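Local coordinates for protein soluble KIT ligand (Mus musculus, PDB 2O27) that acts as the dimeric cytokine ligand of the receptor tyrosine kinase KIT, pairing two receptors to trigger signalling in blood-cell development, melanogenesis and gametogenesis, at residues Gln49-Leu54 and Ile80-Val85. Numbering follows the deposited sequence.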
# COMPACT_ATOMS: atom_id res chain seq x y z
N GLN A 49 -5.71 14.46 -14.50
CA GLN A 49 -5.64 14.21 -13.05
C GLN A 49 -5.21 12.77 -12.73
O GLN A 49 -4.47 12.53 -11.79
CB GLN A 49 -7.00 14.50 -12.39
CG GLN A 49 -7.41 15.97 -12.38
CD GLN A 49 -6.29 16.91 -11.93
OE1 GLN A 49 -5.55 16.62 -10.99
NE2 GLN A 49 -6.16 18.03 -12.62
N LEU A 50 -5.69 11.81 -13.51
CA LEU A 50 -5.32 10.43 -13.25
C LEU A 50 -3.83 10.29 -13.49
O LEU A 50 -3.13 9.64 -12.72
CB LEU A 50 -6.11 9.49 -14.15
CG LEU A 50 -7.57 9.39 -13.72
CD1 LEU A 50 -8.43 8.68 -14.81
CD2 LEU A 50 -7.64 8.64 -12.36
N SER A 51 -3.35 10.93 -14.56
CA SER A 51 -1.94 10.89 -14.93
C SER A 51 -1.10 11.40 -13.75
O SER A 51 -0.13 10.75 -13.37
CB SER A 51 -1.72 11.77 -16.16
OG SER A 51 -0.36 11.78 -16.56
N LEU A 52 -1.46 12.54 -13.17
CA LEU A 52 -0.75 13.08 -12.02
C LEU A 52 -0.78 12.07 -10.85
O LEU A 52 0.26 11.76 -10.29
CB LEU A 52 -1.36 14.40 -11.55
CG LEU A 52 -1.34 15.67 -12.42
CD1 LEU A 52 -1.74 16.86 -11.53
CD2 LEU A 52 0.05 15.91 -13.02
N SER A 53 -1.96 11.56 -10.49
CA SER A 53 -2.06 10.59 -9.39
C SER A 53 -1.21 9.34 -9.64
O SER A 53 -0.57 8.84 -8.73
CB SER A 53 -3.51 10.16 -9.14
OG SER A 53 -4.27 11.21 -8.54
N LEU A 54 -1.20 8.84 -10.87
CA LEU A 54 -0.42 7.65 -11.17
C LEU A 54 1.06 7.97 -11.00
O LEU A 54 1.80 7.18 -10.44
CB LEU A 54 -0.75 7.13 -12.58
CG LEU A 54 -2.16 6.49 -12.69
CD1 LEU A 54 -2.52 6.22 -14.18
CD2 LEU A 54 -2.19 5.18 -11.90
N ILE A 80 -0.58 4.18 -20.69
CA ILE A 80 -1.87 4.13 -21.38
C ILE A 80 -2.51 5.50 -21.25
O ILE A 80 -3.07 6.05 -22.19
CB ILE A 80 -2.85 3.11 -20.75
CG1 ILE A 80 -2.27 1.69 -20.82
CG2 ILE A 80 -4.22 3.20 -21.43
CD1 ILE A 80 -2.25 1.08 -22.20
N VAL A 81 -2.40 6.07 -20.05
CA VAL A 81 -2.96 7.38 -19.79
C VAL A 81 -2.17 8.46 -20.52
O VAL A 81 -2.75 9.45 -20.94
CB VAL A 81 -3.00 7.64 -18.29
CG1 VAL A 81 -3.58 9.02 -17.99
CG2 VAL A 81 -3.86 6.59 -17.64
N ASP A 82 -0.86 8.27 -20.67
CA ASP A 82 -0.09 9.28 -21.41
C ASP A 82 -0.65 9.32 -22.82
O ASP A 82 -0.81 10.40 -23.40
CB ASP A 82 1.40 8.95 -21.46
CG ASP A 82 2.11 9.20 -20.13
OD1 ASP A 82 1.58 9.94 -19.28
OD2 ASP A 82 3.22 8.66 -19.94
N ASP A 83 -0.93 8.16 -23.40
CA ASP A 83 -1.51 8.16 -24.74
C ASP A 83 -2.88 8.82 -24.69
O ASP A 83 -3.23 9.56 -25.61
CB ASP A 83 -1.64 6.75 -25.30
CG ASP A 83 -0.30 6.14 -25.65
OD1 ASP A 83 0.65 6.90 -25.96
OD2 ASP A 83 -0.18 4.91 -25.62
N LEU A 84 -3.65 8.59 -23.63
CA LEU A 84 -4.97 9.21 -23.53
C LEU A 84 -4.86 10.72 -23.37
O LEU A 84 -5.68 11.46 -23.93
CB LEU A 84 -5.78 8.61 -22.38
CG LEU A 84 -6.18 7.14 -22.55
CD1 LEU A 84 -7.04 6.68 -21.37
CD2 LEU A 84 -6.96 6.98 -23.85
N VAL A 85 -3.87 11.19 -22.62
CA VAL A 85 -3.69 12.64 -22.43
C VAL A 85 -3.32 13.28 -23.77
O VAL A 85 -3.83 14.34 -24.12
CB VAL A 85 -2.58 12.99 -21.41
CG1 VAL A 85 -2.31 14.47 -21.45
CG2 VAL A 85 -2.97 12.55 -20.00
O HOH W 1 0.10 8.76 -17.00
O HOH W 2 0.50 12.99 -19.56
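Asp-82 OD1 accepts hydrogen bonds from two waters, one of them 3.0 Å from it, and both waters also bond to Ser-51 OG, bridging helices 43-58 and 70-91. The bond between Ser-51 OG and the nearer water is 3.1 Å long; that with the second is weak. Ser-51 OG and Asp-82 OD1 stand 3.8 Å apart, so the link between hydroxyl and carboxylate runs through solvent. The hydroxyl lies anti to the backbone N (chi1 180°), which sets OG beside the Asp-82 carboxylate; CB itself rests on the valines of helix 70-91. Val-81 CG1 comes up to Ser-51 CB at 3.8 Å, and Val-85 CG2, one turn on, touches the same carbon at 4.1 Å. Val-81 CG2 meets Leu-54 CD1 at 3.7 Å. Small Ser-51 sits where the backbones come closest, its CA 6.1 Å from that of Val-81. The segments run antiparallel at 150°, their axes 9.6 Å apart, within the four-helix cytokine fold of stem cell factor. Val-47, one turn before Ser-51, extends the packing against Val-81 and Val-85, while Leu-50 and Leu-84 pack on helix 110-124 and Ser-53 OG hydrogen-bonds to the Thr-27 carbonyl O of strand 26-30.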